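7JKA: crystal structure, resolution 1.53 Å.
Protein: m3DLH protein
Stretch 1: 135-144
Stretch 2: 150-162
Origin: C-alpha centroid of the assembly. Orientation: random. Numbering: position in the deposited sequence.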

ATOM      1  N   GLY A 135       1.889   3.550   0.689  1.00 10.94           N
ATOM      2  CA  GLY A 135       2.467   3.182  -0.593  1.00 13.50           C
ATOM      3  C   GLY A 135       3.973   3.067  -0.495  1.00 11.55           C
ATOM      4  O   GLY A 135       4.573   2.147  -1.064  1.00 12.22           O
ATOM      5  N   THR A 136       4.602   4.023   0.190  1.00 11.84           N
ATOM      6  CA  THR A 136       6.030   3.925   0.433  1.00 11.71           C
ATOM      7  C   THR A 136       6.338   2.601   1.120  1.00 12.42           C
ATOM      8  O   THR A 136       7.313   1.925   0.779  1.00 12.85           O
ATOM      9  CB  THR A 136       6.479   5.106   1.298  1.00 13.42           C
ATOM     10  OG1 THR A 136       5.836   6.318   0.854  1.00 14.95           O
ATOM     11  CG2 THR A 136       8.003   5.237   1.271  1.00 12.56           C
ATOM     12  N   THR A 137       5.482   2.215   2.075  1.00 13.25           N
ATOM     13  CA  THR A 137       5.636   0.958   2.808  1.00 13.01           C
ATOM     14  C   THR A 137       5.530  -0.239   1.874  1.00 12.42           C
ATOM     15  O   THR A 137       6.323  -1.183   1.974  1.00 12.46           O
ATOM     16  CB  THR A 137       4.568   0.876   3.911  1.00 10.41           C
ATOM     17  OG1 THR A 137       4.757   1.970   4.816  1.00 11.65           O
ATOM     18  CG2 THR A 137       4.710  -0.404   4.726  1.00 12.48           C
ATOM     19  N   ALA A 138       4.555  -0.211   0.956  1.00 11.68           N
ATOM     20  CA  ALA A 138       4.420  -1.302  -0.003  1.00 11.18           C
ATOM     21  C   ALA A 138       5.685  -1.471  -0.849  1.00 11.72           C
ATOM     22  O   ALA A 138       6.099  -2.601  -1.142  1.00 12.71           O
ATOM     23  CB  ALA A 138       3.180  -1.066  -0.870  1.00 10.50           C
ATOM     24  N   LEU A 139       6.310  -0.359  -1.254  1.00 11.55           N
ATOM     25  CA  LEU A 139       7.551  -0.439  -2.020  1.00 12.78           C
ATOM     26  C   LEU A 139       8.711  -0.936  -1.165  1.00 14.39           C
ATOM     27  O   LEU A 139       9.598  -1.630  -1.678  1.00 14.05           O
ATOM     28  CB  LEU A 139       7.872   0.923  -2.645  1.00 12.80           C
ATOM     29  CG  LEU A 139       6.960   1.280  -3.831  1.00 16.15           C
ATOM     30  CD1 LEU A 139       7.257   2.712  -4.305  1.00 18.75           C
ATOM     31  CD2 LEU A 139       7.149   0.264  -4.957  1.00 19.37           C
ATOM     32  N   GLU A 140       8.735  -0.603   0.136  1.00 11.87           N
ATOM     33  CA  GLU A 140       9.746  -1.196   1.009  1.00 13.43           C
ATOM     34  C   GLU A 140       9.580  -2.704   1.091  1.00 14.81           C
ATOM     35  O   GLU A 140      10.567  -3.451   1.091  1.00 14.82           O
ATOM     36  CB  GLU A 140       9.663  -0.599   2.417  1.00 14.58           C
ATOM     37  CG  GLU A 140      10.173   0.834   2.497  1.00 13.83           C
ATOM     38  CD  GLU A 140      11.610   0.964   2.050  1.00 18.00           C
ATOM     39  OE1 GLU A 140      12.518   0.522   2.782  1.00 16.02           O
ATOM     40  OE2 GLU A 140      11.833   1.541   0.965  1.00 16.23           O
ATOM     41  N   LEU A 141       8.330  -3.169   1.128  1.00 12.53           N
ATOM     42  CA  LEU A 141       8.070  -4.604   1.161  1.00 13.37           C
ATOM     43  C   LEU A 141       8.544  -5.260  -0.124  1.00 13.10           C
ATOM     44  O   LEU A 141       9.188  -6.310  -0.092  1.00 14.73           O
ATOM     45  CB  LEU A 141       6.577  -4.857   1.354  1.00 13.68           C
ATOM     46  CG  LEU A 141       6.121  -6.329   1.411  1.00 13.90           C
ATOM     47  CD1 LEU A 141       6.800  -7.077   2.566  1.00 14.78           C
ATOM     48  CD2 LEU A 141       4.592  -6.356   1.577  1.00 15.78           C
ATOM     49  N   ALA A 142       8.287  -4.624  -1.267  1.00 14.15           N
ATOM     50  CA  ALA A 142       8.808  -5.171  -2.514  1.00 13.17           C
ATOM     51  C   ALA A 142      10.326  -5.194  -2.528  1.00 15.02           C
ATOM     52  O   ALA A 142      10.936  -6.182  -2.960  1.00 15.49           O
ATOM     53  CB  ALA A 142       8.276  -4.351  -3.688  1.00 12.48           C
ATOM     54  N   ARG A 143      10.950  -4.110  -2.057  1.00 12.04           N
ATOM     55  CA  ARG A 143      12.411  -4.023  -2.057  1.00 12.82           C
ATOM     56  C   ARG A 143      13.036  -5.087  -1.169  1.00 13.74           C
ATOM     57  O   ARG A 143      14.167  -5.535  -1.427  1.00 17.21           O
ATOM     58  CB  ARG A 143      12.827  -2.635  -1.579  1.00 14.87           C
ATOM     59  CG  ARG A 143      12.666  -1.551  -2.638  1.00 16.65           C
ATOM     60  CD  ARG A 143      12.883  -0.170  -2.025  1.00 16.54           C
ATOM     61  NE  ARG A 143      13.027   0.867  -3.049  1.00 14.78           N
ATOM     62  CZ  ARG A 143      13.002   2.170  -2.779  1.00 16.60           C
ATOM     63  NH1 ARG A 143      12.838   2.593  -1.531  1.00 14.85           N
ATOM     64  NH2 ARG A 143      13.186   3.051  -3.746  1.00 15.01           N
ATOM     65  N   SER A 144      12.320  -5.505  -0.125  1.00 15.54           N
ATOM     66  CA  SER A 144      12.845  -6.537   0.774  1.00 17.71           C
ATOM     67  C   SER A 144      12.966  -7.887   0.089  1.00 14.51           C
ATOM     68  O   SER A 144      13.619  -8.797   0.630  1.00 20.67           O
ATOM     69  CB  SER A 144      11.941  -6.674   2.000  1.00 17.85           C
ATOM     70  OG  SER A 144      10.806  -7.478   1.699  1.00 17.91           O
ATOM     71  N   ALA A 150       2.471  -8.079  -7.572  1.00 12.88           N
ATOM     72  CA  ALA A 150       2.110  -6.736  -8.018  1.00 13.43           C
ATOM     73  C   ALA A 150       2.148  -5.801  -6.827  1.00 15.77           C
ATOM     74  O   ALA A 150       1.828  -6.199  -5.699  1.00 13.39           O
ATOM     75  CB  ALA A 150       0.714  -6.689  -8.648  1.00 15.25           C
ATOM     76  N   ILE A 151       2.571  -4.567  -7.080  1.00 12.20           N
ATOM     77  CA  ILE A 151       2.608  -3.519  -6.079  1.00 10.85           C
ATOM     78  C   ILE A 151       2.041  -2.274  -6.730  1.00 13.09           C
ATOM     79  O   ILE A 151       2.476  -1.908  -7.830  1.00 14.22           O
ATOM     80  CB  ILE A 151       4.041  -3.230  -5.584  1.00 16.56           C
ATOM     81  CG1 ILE A 151       4.697  -4.496  -5.031  1.00 22.14           C
ATOM     82  CG2 ILE A 151       4.026  -2.152  -4.540  1.00 17.56           C
ATOM     83  CD1 ILE A 151       5.560  -5.174  -6.058  1.00 22.46           C
ATOM     84  N   VAL A 152       1.081  -1.623  -6.074  1.00 13.20           N
ATOM     85  CA  VAL A 152       0.477  -0.400  -6.606  1.00 11.17           C
ATOM     86  C   VAL A 152       0.478   0.641  -5.514  1.00 13.00           C
ATOM     87  O   VAL A 152       0.028   0.365  -4.393  1.00 12.39           O
ATOM     88  CB  VAL A 152      -0.959  -0.627  -7.115  1.00 11.87           C
ATOM     89  CG1 VAL A 152      -1.466   0.676  -7.784  1.00 11.97           C
ATOM     90  CG2 VAL A 152      -0.998  -1.785  -8.109  1.00 13.84           C
ATOM     91  N   THR A 153       0.987   1.832  -5.816  1.00 12.61           N
ATOM     92  CA  THR A 153       0.987   2.921  -4.850  1.00 11.48           C
ATOM     93  C   THR A 153       0.070   4.046  -5.304  1.00 13.07           C
ATOM     94  O   THR A 153      -0.092   4.304  -6.501  1.00 12.12           O
ATOM     95  CB  THR A 153       2.397   3.478  -4.604  1.00 11.70           C
ATOM     96  OG1 THR A 153       2.885   4.178  -5.770  1.00 13.14           O
ATOM     97  CG2 THR A 153       3.345   2.349  -4.305  1.00 12.73           C
ATOM     98  N   PHE A 154      -0.541   4.717  -4.333  1.00 11.64           N
ATOM     99  CA  PHE A 154      -1.420   5.848  -4.611  1.00 12.99           C
ATOM    100  C   PHE A 154      -0.908   7.045  -3.831  1.00 14.98           C
ATOM    101  O   PHE A 154      -0.815   6.987  -2.596  1.00 12.20           O
ATOM    102  CB  PHE A 154      -2.871   5.548  -4.217  1.00 12.33           C
ATOM    103  CG  PHE A 154      -3.474   4.363  -4.928  1.00 11.45           C
ATOM    104  CD1 PHE A 154      -3.395   3.080  -4.382  1.00 11.81           C
ATOM    105  CD2 PHE A 154      -4.175   4.544  -6.108  1.00 13.56           C
ATOM    106  CE1 PHE A 154      -3.956   1.993  -5.019  1.00 12.68           C
ATOM    107  CE2 PHE A 154      -4.748   3.460  -6.775  1.00 12.48           C
ATOM    108  CZ  PHE A 154      -4.639   2.170  -6.213  1.00 10.47           C
ATOM    109  N   HIS A 155      -0.586   8.119  -4.544  1.00 14.11           N
ATOM    110  CA  HIS A 155      -0.058   9.367  -3.964  1.00 12.50           C
ATOM    111  C   HIS A 155       0.943   9.099  -2.839  1.00 13.11           C
ATOM    112  O   HIS A 155       0.824   9.625  -1.729  1.00 15.42           O
ATOM    113  CB  HIS A 155      -1.178  10.322  -3.510  1.00 12.62           C
ATOM    114  CG  HIS A 155      -2.296   9.681  -2.727  1.00 15.92           C
ATOM    115  ND1 HIS A 155      -2.248   9.496  -1.360  1.00 16.54           N
ATOM    116  CD2 HIS A 155      -3.512   9.230  -3.120  1.00 13.76           C
ATOM    117  CE1 HIS A 155      -3.369   8.926  -0.953  1.00 18.99           C
ATOM    118  NE2 HIS A 155      -4.152   8.744  -2.000  1.00 15.52           N
ATOM    119  N   ALA A 156       1.959   8.294  -3.157  1.00 12.48           N
ATOM    120  CA  ALA A 156       2.970   7.863  -2.188  1.00 12.62           C
ATOM    121  C   ALA A 156       4.235   8.699  -2.259  1.00 13.66           C
ATOM    122  O   ALA A 156       4.764   8.960  -3.337  1.00 15.05           O
ATOM    123  CB  ALA A 156       3.343   6.396  -2.423  1.00 14.51           C
ATOM    124  N   GLY A 157       4.755   9.054  -1.084  1.00 14.77           N
ATOM    125  CA  GLY A 157       6.124   9.533  -1.024  1.00 18.44           C
ATOM    126  C   GLY A 157       7.084   8.446  -1.460  1.00 13.95           C
ATOM    127  O   GLY A 157       6.806   7.247  -1.337  1.00 15.98           O
ATOM    128  N   LEU A 158       8.206   8.866  -2.019  1.00 16.34           N
ATOM    129  CA  LEU A 158       9.199   7.956  -2.552  1.00 17.24           C
ATOM    130  C   LEU A 158      10.543   8.257  -1.908  1.00 21.92           C
ATOM    131  O   LEU A 158      10.863   9.411  -1.604  1.00 26.17           O
ATOM    132  CB  LEU A 158       9.305   8.103  -4.075  1.00 19.01           C
ATOM    133  CG  LEU A 158       7.973   7.825  -4.777  1.00 18.54           C
ATOM    134  CD1 LEU A 158       8.048   8.334  -6.217  1.00 17.20           C
ATOM    135  CD2 LEU A 158       7.611   6.344  -4.732  1.00 20.25           C
ATOM    136  N   LEU A 159      11.342   7.223  -1.711  1.00 16.16           N
ATOM    137  CA  LEU A 159      12.677   7.472  -1.197  1.00 18.37           C
ATOM    138  C   LEU A 159      13.629   6.448  -1.792  1.00 18.99           C
ATOM    139  O   LEU A 159      13.198   5.400  -2.285  1.00 18.03           O
ATOM    140  CB  LEU A 159      12.710   7.433   0.336  1.00 24.71           C
ATOM    141  CG  LEU A 159      12.833   6.092   1.046  1.00 18.59           C
ATOM    142  CD1 LEU A 159      13.174   6.343   2.514  1.00 21.60           C
ATOM    143  CD2 LEU A 159      11.524   5.338   0.934  1.00 20.80           C
ATOM    144  N   PRO A 160      14.927   6.714  -1.745  1.00 24.27           N
ATOM    145  CA  PRO A 160      15.872   5.802  -2.394  1.00 21.86           C
ATOM    146  C   PRO A 160      15.923   4.434  -1.736  1.00 21.23           C
ATOM    147  O   PRO A 160      15.676   4.271  -0.535  1.00 20.23           O
ATOM    148  CB  PRO A 160      17.211   6.529  -2.242  1.00 29.44           C
ATOM    149  CG  PRO A 160      16.841   7.958  -2.065  1.00 31.84           C
ATOM    150  CD  PRO A 160      15.597   7.928  -1.252  1.00 25.18           C
ATOM    151  N   GLU A 161      16.278   3.445  -2.551  1.00 19.57           N
ATOM    152  CA  GLU A 161      16.522   2.090  -2.072  1.00 22.10           C
ATOM    153  C   GLU A 161      17.705   2.056  -1.105  1.00 18.59           C
ATOM    154  O   GLU A 161      18.484   3.006  -0.992  1.00 21.07           O
ATOM    155  CB  GLU A 161      16.843   1.154  -3.237  1.00 21.01           C
ATOM    156  CG  GLU A 161      18.221   1.457  -3.864  1.00 20.94           C
ATOM    157  CD  GLU A 161      18.599   0.515  -5.012  1.00 19.88           C
ATOM    158  OE1 GLU A 161      17.782  -0.352  -5.380  1.00 25.06           O
ATOM    159  OE2 GLU A 161      19.730   0.655  -5.544  1.00 25.43           O
ATOM    160  N   LEU A 162      17.821   0.921  -0.409  1.00 19.38           N
ATOM    161  CA  LEU A 162      19.075   0.535   0.217  1.00 21.34           C
ATOM    162  C   LEU A 162      19.933  -0.185  -0.825  1.00 24.65           C
ATOM    163  O   LEU A 162      19.400  -0.791  -1.761  1.00 21.55           O
ATOM    164  CB  LEU A 162      18.825  -0.382   1.403  1.00 24.69           C
ATOM    165  CG  LEU A 162      18.016   0.153   2.589  1.00 25.71           C
ATOM    166  CD1 LEU A 162      17.839  -0.963   3.588  1.00 21.43           C
ATOM    167  CD2 LEU A 162      18.722   1.329   3.247  1.00 25.00           C
TER

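The helix of stretch 1 packs against strand 150-154 and the loop that follows it. The helix and strand axes approach to 7.6 Å, and their N-to-C directions differ by 157°, so the two run nearly antiparallel; together the stretches bury 604 Å².

Polar contacts cluster on the loop and use backbone carbonyls as acceptors. Thr 136 OG1 donates to Gly 157 O at 2.6 Å, a short hydrogen bond. Seven residues on, Arg 143 grips a single carbonyl with both terminal nitrogens: NH1 lies 2.9 Å and NH2 2.8 Å from Leu 159 O, with N-H...O angles of 140° and 149°. The acceptor sits at the guanidinium edge, near its plane, as a forked bond requires. Proximity alone is not enough: Arg 143 NH1 is 3.4 Å from Pro 160 O, but the angle is poor, and Glu 161 N, 3.3 Å from Arg 143 NH2, lies over one face of the group and is itself a donor.

Within the helix, Arg 143 NH1 also forms a salt bridge to Glu 140 OE2 at 2.9 Å. The three-residue spacing places both side chains on neighbouring parts of the helix surface, and the pairing ties the charged group to the carboxylate while it holds the loop.

Apolar contacts dominate at the strand. The CA-to-CB bond of Ile 151 points toward the helix; its CG2 meets Ala 138 CB at 3.9 Å and Leu 139 CD2 at 4.0 Å, while its CD1 reaches Ala 142 CB at 3.7 Å. Leu 139 also bridges to the loop, its CD1 lying 3.7 Å from Leu 158 CD2.

Closest backbone packing occurs at Gly 135, whose CA is 4.5 Å from Thr 153 CA. An ideal CB on Gly 135 would lie 3.0 Å from Thr 153 CB, which is tight, and 2.6 Å from Ala 156 CB, a clash; glycine leaves that space free.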